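Local coordinates for CAMK/CAMK2 protein kinase (Salpingoeca rosetta, PDB 5IG1) that probably transfers phosphate from ATP to serine and threonine residues of proteins, being the N-terminal part, with the kinase domain, of a calcium/calmodulin-dependent protein kinase, at residues A[65-70]-A[163-168]; A[185-189]-A[261-265]; A[209-215]-A[236-242]. All blocks are in the same frame, centred on the assembly; numbering follows the deposited sequence.

In the fold
All three contacts lie in the kinase domain. Contact 1 joins helix 57-72 of the N-lobe to the start of the activation segment and closes first along the chain. Contact 2 ties the end of that segment, at helix 187-190, to the loop before helix 267-271. Contact 3, between the end of helix 198-213 and the loop before helix 247-256, falls in sequence between the two halves of contact 2. Centres of contacts 1 and 2 are about 21 Å apart, as are those of 2 and 3; contacts 1 and 3, with centres about 32 Å apart, lie on opposite sides of the chain's centre. Contact 1 sits where the lobes meet; the others lie within the C-lobe.

Contact 1: A[65-70]-A[163-168]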
loop_
_atom_site.group_PDB
_atom_site.type_symbol
_atom_site.label_atom_id
_atom_site.label_comp_id
_atom_site.label_asym_id
_atom_site.label_seq_id
_atom_site.Cartn_x
_atom_site.Cartn_y
_atom_site.Cartn_z
ATOM N N ARG A 65 -7.330 6.678 -15.034
ATOM C CA ARG A 65 -7.641 7.114 -13.678
ATOM C C ARG A 65 -6.394 7.073 -12.806
ATOM O O ARG A 65 -6.083 8.033 -12.088
ATOM C CB ARG A 65 -8.740 6.228 -13.088
ATOM C CG ARG A 65 -9.717 6.953 -12.198
ATOM C CD ARG A 65 -10.510 6.005 -11.308
ATOM N NE ARG A 65 -10.721 4.692 -11.909
ATOM C CZ ARG A 65 -11.643 4.425 -12.827
ATOM N NH1 ARG A 65 -12.438 5.385 -13.266
ATOM N NH2 ARG A 65 -11.766 3.196 -13.315
ATOM N N GLU A 66 -5.657 5.960 -12.866
ATOM C CA GLU A 66 -4.423 5.855 -12.099
ATOM C C GLU A 66 -3.456 6.973 -12.457
ATOM O O GLU A 66 -2.743 7.481 -11.587
ATOM C CB GLU A 66 -3.779 4.494 -12.333
ATOM C CG GLU A 66 -2.512 4.255 -11.545
ATOM C CD GLU A 66 -1.853 2.946 -11.921
ATOM O OE1 GLU A 66 -2.519 2.121 -12.589
ATOM O OE2 GLU A 66 -0.675 2.745 -11.557
ATOM N N ILE A 67 -3.434 7.384 -13.723
ATOM C CA ILE A 67 -2.505 8.422 -14.157
ATOM C C ILE A 67 -2.919 9.775 -13.595
ATOM O O ILE A 67 -2.082 10.545 -13.106
ATOM C CB ILE A 67 -2.422 8.453 -15.691
ATOM C CG1 ILE A 67 -1.825 7.145 -16.209
ATOM C CG2 ILE A 67 -1.631 9.658 -16.154
ATOM C CD1 ILE A 67 -1.931 6.982 -17.701
ATOM N N GLY A 68 -4.215 10.091 -13.663
ATOM C CA GLY A 68 -4.677 11.344 -13.090
ATOM C C GLY A 68 -4.401 11.429 -11.603
ATOM O O GLY A 68 -3.848 12.419 -11.109
ATOM N N ILE A 69 -4.756 10.372 -10.869
ATOM C CA ILE A 69 -4.546 10.366 -9.425
ATOM C C ILE A 69 -3.058 10.456 -9.105
ATOM O O ILE A 69 -2.627 11.286 -8.296
ATOM C CB ILE A 69 -5.198 9.117 -8.803
ATOM C CG1 ILE A 69 -6.722 9.241 -8.917
ATOM C CG2 ILE A 69 -4.736 8.914 -7.360
ATOM C CD1 ILE A 69 -7.497 8.006 -8.517
ATOM N N CYS A 70 -2.246 9.628 -9.768
ATOM C CA CYS A 70 -0.813 9.616 -9.497
ATOM C C CYS A 70 -0.159 10.947 -9.837
ATOM O O CYS A 70 0.843 11.317 -9.217
ATOM C CB CYS A 70 -0.138 8.483 -10.264
ATOM S SG CYS A 70 -0.013 6.974 -9.316
ATOM N N PHE A 163 -1.728 2.938 -7.385
ATOM C CA PHE A 163 -3.041 3.563 -7.280
ATOM C C PHE A 163 -3.989 3.130 -8.400
ATOM O O PHE A 163 -4.906 3.876 -8.758
ATOM C CB PHE A 163 -2.900 5.086 -7.264
ATOM C CG PHE A 163 -2.266 5.613 -6.017
ATOM C CD1 PHE A 163 -0.891 5.667 -5.894
ATOM C CD2 PHE A 163 -3.046 6.045 -4.961
ATOM C CE1 PHE A 163 -0.305 6.150 -4.739
ATOM C CE2 PHE A 163 -2.470 6.526 -3.808
ATOM C CZ PHE A 163 -1.097 6.578 -3.693
ATOM N N GLY A 164 -3.776 1.944 -8.971
ATOM C CA GLY A 164 -4.653 1.483 -10.038
ATOM C C GLY A 164 -6.093 1.315 -9.591
ATOM O O GLY A 164 -7.023 1.581 -10.355
ATOM N N LEU A 165 -6.299 0.880 -8.351
ATOM C CA LEU A 165 -7.635 0.764 -7.783
ATOM C C LEU A 165 -8.099 2.045 -7.110
ATOM O O LEU A 165 -9.239 2.098 -6.630
ATOM C CB LEU A 165 -7.685 -0.394 -6.778
ATOM C CG LEU A 165 -7.696 -1.793 -7.390
ATOM C CD1 LEU A 165 -7.790 -2.847 -6.313
ATOM C CD2 LEU A 165 -8.846 -1.923 -8.372
ATOM N N ALA A 166 -7.251 3.073 -7.070
ATOM C CA ALA A 166 -7.596 4.315 -6.397
ATOM C C ALA A 166 -8.801 4.975 -7.053
ATOM O O ALA A 166 -8.982 4.926 -8.270
ATOM C CB ALA A 166 -6.406 5.275 -6.408
ATOM N N VAL A 167 -9.635 5.604 -6.223
ATOM C CA VAL A 167 -10.808 6.328 -6.691
ATOM C C VAL A 167 -10.793 7.722 -6.087
ATOM O O VAL A 167 -10.142 7.982 -5.073
ATOM C CB VAL A 167 -12.126 5.609 -6.337
ATOM C CG1 VAL A 167 -12.183 4.246 -7.013
ATOM C CG2 VAL A 167 -12.268 5.477 -4.829
ATOM N N ILE A 168 -11.533 8.622 -6.727
ATOM C CA ILE A 168 -11.699 9.993 -6.261
ATOM C C ILE A 168 -13.111 10.139 -5.720
ATOM O O ILE A 168 -14.089 9.911 -6.444
ATOM C CB ILE A 168 -11.429 11.011 -7.376
ATOM C CG1 ILE A 168 -10.047 10.779 -7.977
ATOM C CG2 ILE A 168 -11.537 12.426 -6.834
ATOM C CD1 ILE A 168 -9.664 11.810 -8.996
HETATM O O HOH W 1 -9.921 2.908 -10.230
#
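The DFG motif meets the helix that carries the conserved kinase glutamate, in a DFG-in, helix-in arrangement, as in active kinases. The CA-CB bond of Phe163, which opens a type I turn, points toward helix 57-72; the ring itself then leads away, its flanks meeting Cys70 SG, 3.8 Å from Phe163 CD1 in an oblique sulfur-aromatic contact, and Ile69 CG2, 4.1 Å from Phe163 CD2. His139 meets the ring edge-to-face and Met81 packs on Cys70, consistent with an assembled regulatory spine of these four residues. At Gly164 the backbones come closest, its CA 4.8 Å from that of Glu66 and 3.4 Å from Glu66 OE1; a side chain here would be tight against the carboxylate. The other oxygen, OE2, forms the salt bridge with Lys48 that marks the inward helix. Leu165 turns away, and a weak bond from Ala166 N to Phe163 O (3.0 Å) closes the turn. No direct hydrogen bond joins the segments; one water accepts from Arg65 NE (2.6 Å) and donates to Gly164 O (3.2 Å) and Ala166 O (3.0 Å). Ala166 CB packs 3.6 Å from Ile69 CD1. Beyond it, in strand 167-168, Ile168 CG1 lies 3.8 Å from Ile69 CG1.

Contact 2: A[185-189]-A[261-265]; sequences LSPEV and PKRRP
Residues 185 and 186 are extended (phi/psi -65/138 and -78/152), and the chain turns helical at Pro187, the first residue of helix 187-190. Ser186 occupies the N-cap position with chi1 at 32°, but its side chain makes no capping bond. In the other segment, residues 261-264 form a turn with helical angles at 261-263 (-62/-28, -66/-39, -84/9), closed by Arg264 N to Pro261 O at 3.1 Å; Arg264 and Pro265 then extend (-96/134 and -63/145). The backbones stay well apart, the nearest CA atoms being those of Glu188 and Pro261 at 7.6 Å, so long side chains must span the gap. Glu188 does so with a p chi1 (54°), chi2 at -126° and chi3 at 69°. Arg264 starts t (-162°), passes through chi2 at 135° and a p chi3 (78°), and ends with chi4 at -141°. Their ends meet in a salt bridge with a very short hydrogen bond, Arg264 NH2 to Glu188 OE1 at 2.4 Å and 158°, the oxygen lying near the guanidinium plane. This is the conserved kinase ion pair between the glutamate closing the activation segment, here in an SPE version of the APE motif, and the arginine preceding helix 267-271. Arg264 NH1 also bonds Glu258 O, and its side chain, like Pro187, touches Trp202 of helix 198-213. Around the ion pair, Pro187 CD lies 4.2 Å from Arg264 NH1 and Ser186 CB 4.1 Å from Arg264 NH2. Pro261 CG sits 3.2 Å from Glu188 OE2.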
loop_
_atom_site.group_PDB
_atom_site.type_symbol
_atom_site.label_atom_id
_atom_site.label_comp_id
_atom_site.label_asym_id
_atom_site.label_seq_id
_atom_site.Cartn_x
_atom_site.Cartn_y
_atom_site.Cartn_z
ATOM N N LEU A 185 -9.840 -6.088 3.037
ATOM C CA LEU A 185 -11.107 -5.461 2.689
ATOM C C LEU A 185 -11.798 -4.900 3.924
ATOM O O LEU A 185 -11.828 -5.532 4.983
ATOM C CB LEU A 185 -12.023 -6.467 1.996
ATOM C CG LEU A 185 -11.660 -6.798 0.552
ATOM C CD1 LEU A 185 -12.546 -7.892 0.010
ATOM C CD2 LEU A 185 -11.777 -5.549 -0.283
ATOM N N SER A 186 -12.352 -3.707 3.781
ATOM C CA SER A 186 -13.136 -3.103 4.842
ATOM C C SER A 186 -14.531 -3.718 4.879
ATOM O O SER A 186 -15.038 -4.185 3.855
ATOM C CB SER A 186 -13.240 -1.602 4.625
ATOM O OG SER A 186 -13.247 -1.318 3.239
ATOM N N PRO A 187 -15.170 -3.740 6.051
ATOM C CA PRO A 187 -16.516 -4.327 6.116
ATOM C C PRO A 187 -17.498 -3.615 5.203
ATOM O O PRO A 187 -18.355 -4.257 4.586
ATOM C CB PRO A 187 -16.890 -4.179 7.599
ATOM C CG PRO A 187 -15.611 -3.905 8.308
ATOM C CD PRO A 187 -14.766 -3.157 7.340
ATOM N N GLU A 188 -17.374 -2.292 5.085
ATOM C CA GLU A 188 -18.284 -1.524 4.242
ATOM C C GLU A 188 -18.177 -1.935 2.779
ATOM O O GLU A 188 -19.183 -1.962 2.058
ATOM C CB GLU A 188 -17.992 -0.035 4.401
ATOM C CG GLU A 188 -16.539 0.316 4.144
ATOM C CD GLU A 188 -15.914 1.064 5.290
ATOM O OE1 GLU A 188 -15.725 0.450 6.362
ATOM O OE2 GLU A 188 -15.626 2.272 5.129
ATOM N N VAL A 189 -16.967 -2.249 2.316
ATOM C CA VAL A 189 -16.812 -2.680 0.932
ATOM C C VAL A 189 -17.378 -4.083 0.750
ATOM O O VAL A 189 -17.999 -4.388 -0.275
ATOM C CB VAL A 189 -15.335 -2.587 0.507
ATOM C CG1 VAL A 189 -15.129 -3.212 -0.865
ATOM C CG2 VAL A 189 -14.885 -1.130 0.504
ATOM N N PRO A 261 -17.682 2.879 9.677
ATOM C CA PRO A 261 -16.732 3.921 9.255
ATOM C C PRO A 261 -16.921 5.246 9.973
ATOM O O PRO A 261 -15.953 6.002 10.126
ATOM C CB PRO A 261 -17.005 4.054 7.748
ATOM C CG PRO A 261 -17.776 2.826 7.376
ATOM C CD PRO A 261 -18.567 2.460 8.578
ATOM N N LYS A 262 -18.140 5.553 10.420
ATOM C CA LYS A 262 -18.363 6.811 11.123
ATOM C C LYS A 262 -17.612 6.842 12.449
ATOM O O LYS A 262 -17.051 7.878 12.824
ATOM C CB LYS A 262 -19.857 7.031 11.337
ATOM C CG LYS A 262 -20.699 6.630 10.139
ATOM C CD LYS A 262 -22.167 6.919 10.372
ATOM C CE LYS A 262 -22.463 8.388 10.156
ATOM N NZ LYS A 262 -22.083 8.791 8.774
ATOM N N ARG A 263 -17.579 5.720 13.168
ATOM C CA ARG A 263 -16.827 5.637 14.412
ATOM C C ARG A 263 -15.358 5.317 14.185
ATOM O O ARG A 263 -14.642 5.043 15.150
ATOM C CB ARG A 263 -17.444 4.589 15.344
ATOM C CG ARG A 263 -18.873 4.886 15.769
ATOM C CD ARG A 263 -19.420 3.785 16.658
ATOM N NE ARG A 263 -20.801 4.050 17.053
ATOM C CZ ARG A 263 -21.518 3.267 17.853
ATOM N NH1 ARG A 263 -20.985 2.158 18.353
ATOM N NH2 ARG A 263 -22.768 3.594 18.154
ATOM N N ARG A 264 -14.898 5.339 12.938
ATOM C CA ARG A 264 -13.514 5.022 12.610
ATOM C C ARG A 264 -12.705 6.299 12.490
ATOM O O ARG A 264 -13.160 7.256 11.844
ATOM C CB ARG A 264 -13.435 4.240 11.304
ATOM C CG ARG A 264 -12.122 3.517 11.107
ATOM C CD ARG A 264 -12.379 2.106 10.622
ATOM N NE ARG A 264 -12.689 2.097 9.203
ATOM C CZ ARG A 264 -13.606 1.323 8.639
ATOM N NH1 ARG A 264 -14.325 0.483 9.373
ATOM N NH2 ARG A 264 -13.803 1.399 7.332
ATOM N N PRO A 265 -11.519 6.354 13.092
ATOM C CA PRO A 265 -10.733 7.589 13.050
ATOM C C PRO A 265 -10.332 7.949 11.632
ATOM O O PRO A 265 -10.077 7.083 10.791
ATOM C CB PRO A 265 -9.501 7.260 13.903
ATOM C CG PRO A 265 -9.910 6.101 14.745
ATOM C CD PRO A 265 -10.875 5.316 13.913
#

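Contact 3: A[209-215]-A[236-242]; sequences YILLVGY and DFPSPEW
The indole of Trp242 (chi1 -74°, chi2 97°) packs against the C-terminal turn of helix 198-213. Val213 CG1 makes a CH-pi contact over its five-membered ring, 3.5 Å from the centroid, while Leu212 CD1 touches CZ3 of Trp242 at 3.8 Å. Tyr209, with a t chi1, completes an aromatic cluster with Trp242 and Phe237: its ring is oblique to the indole six-membered ring (centroids 4.7 Å apart, planes at 51°) and rim to rim with Phe237 (6.0 Å, 28°). Val213 and Glu241 have the closest CA atoms, 6.5 Å apart. Gly214 ends the helix at phi/psi 94/3, and Tyr215 follows extended with chi1 p. Residues 236-239 are extended, a cis peptide precedes Pro240, and 240-242 take helical phi/psi without the regular bonds, with Trp242 N bonded to Pro238 O (3.2 Å). At the polar edge, Tyr209 OH donates to Asp236 O (2.5 Å) and Tyr215 OH to Glu241 OE1 (2.6 Å); Trp242 NE1 gives Tyr215 OH a weak bond (3.1 Å). In the kinase C-lobe this joins helix 198-213 to the loop following helix 223-231; Leu212 and Trp242 touch Ile253 of helix 247-256, and Leu212 O accepts a hydrogen bond from Thr290 OG1 of helix 288-302.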
loop_
_atom_site.group_PDB
_atom_site.type_symbol
_atom_site.label_atom_id
_atom_site.label_comp_id
_atom_site.label_asym_id
_atom_site.label_seq_id
_atom_site.Cartn_x
_atom_site.Cartn_y
_atom_site.Cartn_z
ATOM N N TYR A 209 -1.506 -4.451 12.670
ATOM C CA TYR A 209 -1.583 -5.772 13.284
ATOM C C TYR A 209 -0.444 -6.668 12.817
ATOM O O TYR A 209 0.339 -7.173 13.632
ATOM C CB TYR A 209 -2.939 -6.396 12.947
ATOM C CG TYR A 209 -3.342 -7.601 13.757
ATOM C CD1 TYR A 209 -2.867 -8.861 13.441
ATOM C CD2 TYR A 209 -4.239 -7.485 14.806
ATOM C CE1 TYR A 209 -3.256 -9.979 14.166
ATOM C CE2 TYR A 209 -4.634 -8.593 15.533
ATOM C CZ TYR A 209 -4.133 -9.836 15.211
ATOM O OH TYR A 209 -4.513 -10.939 15.935
ATOM N N ILE A 210 -0.317 -6.845 11.499
ATOM C CA ILE A 210 0.750 -7.695 10.979
ATOM C C ILE A 210 2.103 -7.179 11.453
ATOM O O ILE A 210 2.906 -7.922 12.032
ATOM C CB ILE A 210 0.674 -7.776 9.446
ATOM C CG1 ILE A 210 -0.735 -8.185 9.024
ATOM C CG2 ILE A 210 1.673 -8.789 8.933
ATOM C CD1 ILE A 210 -0.997 -8.035 7.541
ATOM N N LEU A 211 2.335 -5.874 11.273
ATOM C CA LEU A 211 3.584 -5.243 11.680
ATOM C C LEU A 211 3.959 -5.573 13.114
ATOM O O LEU A 211 5.146 -5.569 13.447
ATOM C CB LEU A 211 3.478 -3.719 11.514
ATOM C CG LEU A 211 3.569 -3.140 10.099
ATOM C CD1 LEU A 211 3.490 -1.615 10.110
ATOM C CD2 LEU A 211 4.861 -3.588 9.452
ATOM N N LEU A 212 2.983 -5.878 13.970
ATOM C CA LEU A 212 3.295 -6.166 15.360
ATOM C C LEU A 212 3.541 -7.646 15.620
ATOM O O LEU A 212 4.418 -7.973 16.431
ATOM C CB LEU A 212 2.166 -5.665 16.261
ATOM C CG LEU A 212 1.933 -4.157 16.153
ATOM C CD1 LEU A 212 0.933 -3.666 17.176
ATOM C CD2 LEU A 212 3.257 -3.421 16.289
ATOM N N VAL A 213 2.821 -8.547 14.951
ATOM C CA VAL A 213 2.889 -9.966 15.300
ATOM C C VAL A 213 3.223 -10.869 14.129
ATOM O O VAL A 213 3.566 -12.044 14.361
ATOM C CB VAL A 213 1.581 -10.455 15.978
ATOM C CG1 VAL A 213 1.416 -9.842 17.379
ATOM C CG2 VAL A 213 0.362 -10.164 15.097
ATOM N N GLY A 214 3.112 -10.438 12.873
ATOM C CA GLY A 214 3.544 -11.263 11.773
ATOM C C GLY A 214 2.474 -12.106 11.127
ATOM O O GLY A 214 2.795 -12.867 10.211
ATOM N N TYR A 215 1.222 -11.999 11.562
ATOM C CA TYR A 215 0.118 -12.739 10.968
ATOM C C TYR A 215 -1.093 -11.820 10.914
ATOM O O TYR A 215 -1.190 -10.884 11.715
ATOM C CB TYR A 215 -0.219 -14.011 11.760
ATOM C CG TYR A 215 -0.554 -13.778 13.211
ATOM C CD1 TYR A 215 -1.856 -13.516 13.608
ATOM C CD2 TYR A 215 0.423 -13.859 14.191
ATOM C CE1 TYR A 215 -2.174 -13.318 14.935
ATOM C CE2 TYR A 215 0.111 -13.662 15.525
ATOM C CZ TYR A 215 -1.187 -13.393 15.888
ATOM O OH TYR A 215 -1.496 -13.199 17.210
ATOM N N ASP A 236 -8.718 -11.096 17.317
ATOM C CA ASP A 236 -8.340 -11.074 18.723
ATOM C C ASP A 236 -6.848 -10.817 18.851
ATOM O O ASP A 236 -6.112 -10.786 17.864
ATOM C CB ASP A 236 -8.725 -12.383 19.424
ATOM C CG ASP A 236 -8.334 -13.607 18.624
ATOM O OD1 ASP A 236 -8.091 -13.463 17.406
ATOM O OD2 ASP A 236 -8.283 -14.713 19.207
ATOM N N PHE A 237 -6.414 -10.629 20.089
ATOM C CA PHE A 237 -5.003 -10.485 20.409
ATOM C C PHE A 237 -4.541 -11.724 21.165
ATOM O O PHE A 237 -4.505 -11.710 22.400
ATOM C CB PHE A 237 -4.774 -9.220 21.235
ATOM C CG PHE A 237 -5.174 -7.956 20.528
ATOM C CD1 PHE A 237 -4.886 -7.782 19.187
ATOM C CD2 PHE A 237 -5.843 -6.947 21.199
ATOM C CE1 PHE A 237 -5.249 -6.623 18.532
ATOM C CE2 PHE A 237 -6.211 -5.789 20.549
ATOM C CZ PHE A 237 -5.919 -5.628 19.214
ATOM N N PRO A 238 -4.190 -12.809 20.472
ATOM C CA PRO A 238 -3.857 -14.052 21.179
ATOM C C PRO A 238 -2.575 -13.933 21.987
ATOM O O PRO A 238 -1.618 -13.268 21.580
ATOM C CB PRO A 238 -3.699 -15.077 20.047
ATOM C CG PRO A 238 -4.400 -14.471 18.867
ATOM C CD PRO A 238 -4.193 -12.995 19.012
ATOM N N SER A 239 -2.576 -14.581 23.149
ATOM C CA SER A 239 -1.359 -14.790 23.927
ATOM C C SER A 239 -0.530 -15.884 23.256
ATOM O O SER A 239 -1.086 -16.754 22.589
ATOM C CB SER A 239 -1.696 -15.172 25.370
ATOM O OG SER A 239 -2.420 -14.142 26.018
ATOM N N PRO A 240 0.802 -15.855 23.424
ATOM C CA PRO A 240 1.602 -14.894 24.187
ATOM C C PRO A 240 2.119 -13.717 23.365
ATOM O O PRO A 240 2.701 -12.801 23.946
ATOM C CB PRO A 240 2.775 -15.747 24.655
ATOM C CG PRO A 240 3.012 -16.649 23.495
ATOM C CD PRO A 240 1.643 -16.951 22.911
ATOM N N GLU A 241 1.926 -13.753 22.042
ATOM C CA GLU A 241 2.522 -12.737 21.179
ATOM C C GLU A 241 2.104 -11.337 21.604
ATOM O O GLU A 241 2.939 -10.427 21.691
ATOM C CB GLU A 241 2.133 -12.986 19.720
ATOM C CG GLU A 241 2.237 -14.442 19.278
ATOM C CD GLU A 241 0.881 -15.110 19.157
ATOM O OE1 GLU A 241 -0.125 -14.381 19.019
ATOM O OE2 GLU A 241 0.819 -16.358 19.201
ATOM N N TRP A 242 0.820 -11.148 21.888
ATOM C CA TRP A 242 0.278 -9.831 22.180
ATOM C C TRP A 242 0.468 -9.401 23.625
ATOM O O TRP A 242 0.220 -8.233 23.941
ATOM C CB TRP A 242 -1.206 -9.796 21.835
ATOM C CG TRP A 242 -1.438 -9.749 20.380
ATOM C CD1 TRP A 242 -1.708 -10.800 19.556
ATOM C CD2 TRP A 242 -1.401 -8.586 19.555
ATOM N NE1 TRP A 242 -1.857 -10.358 18.263
ATOM C CE2 TRP A 242 -1.677 -9.000 18.238
ATOM C CE3 TRP A 242 -1.180 -7.230 19.805
ATOM C CZ2 TRP A 242 -1.724 -8.110 17.175
ATOM C CZ3 TRP A 242 -1.231 -6.350 18.751
ATOM C CH2 TRP A 242 -1.500 -6.791 17.452
HETATM O O HOH W 2 -6.690 -13.370 14.801
#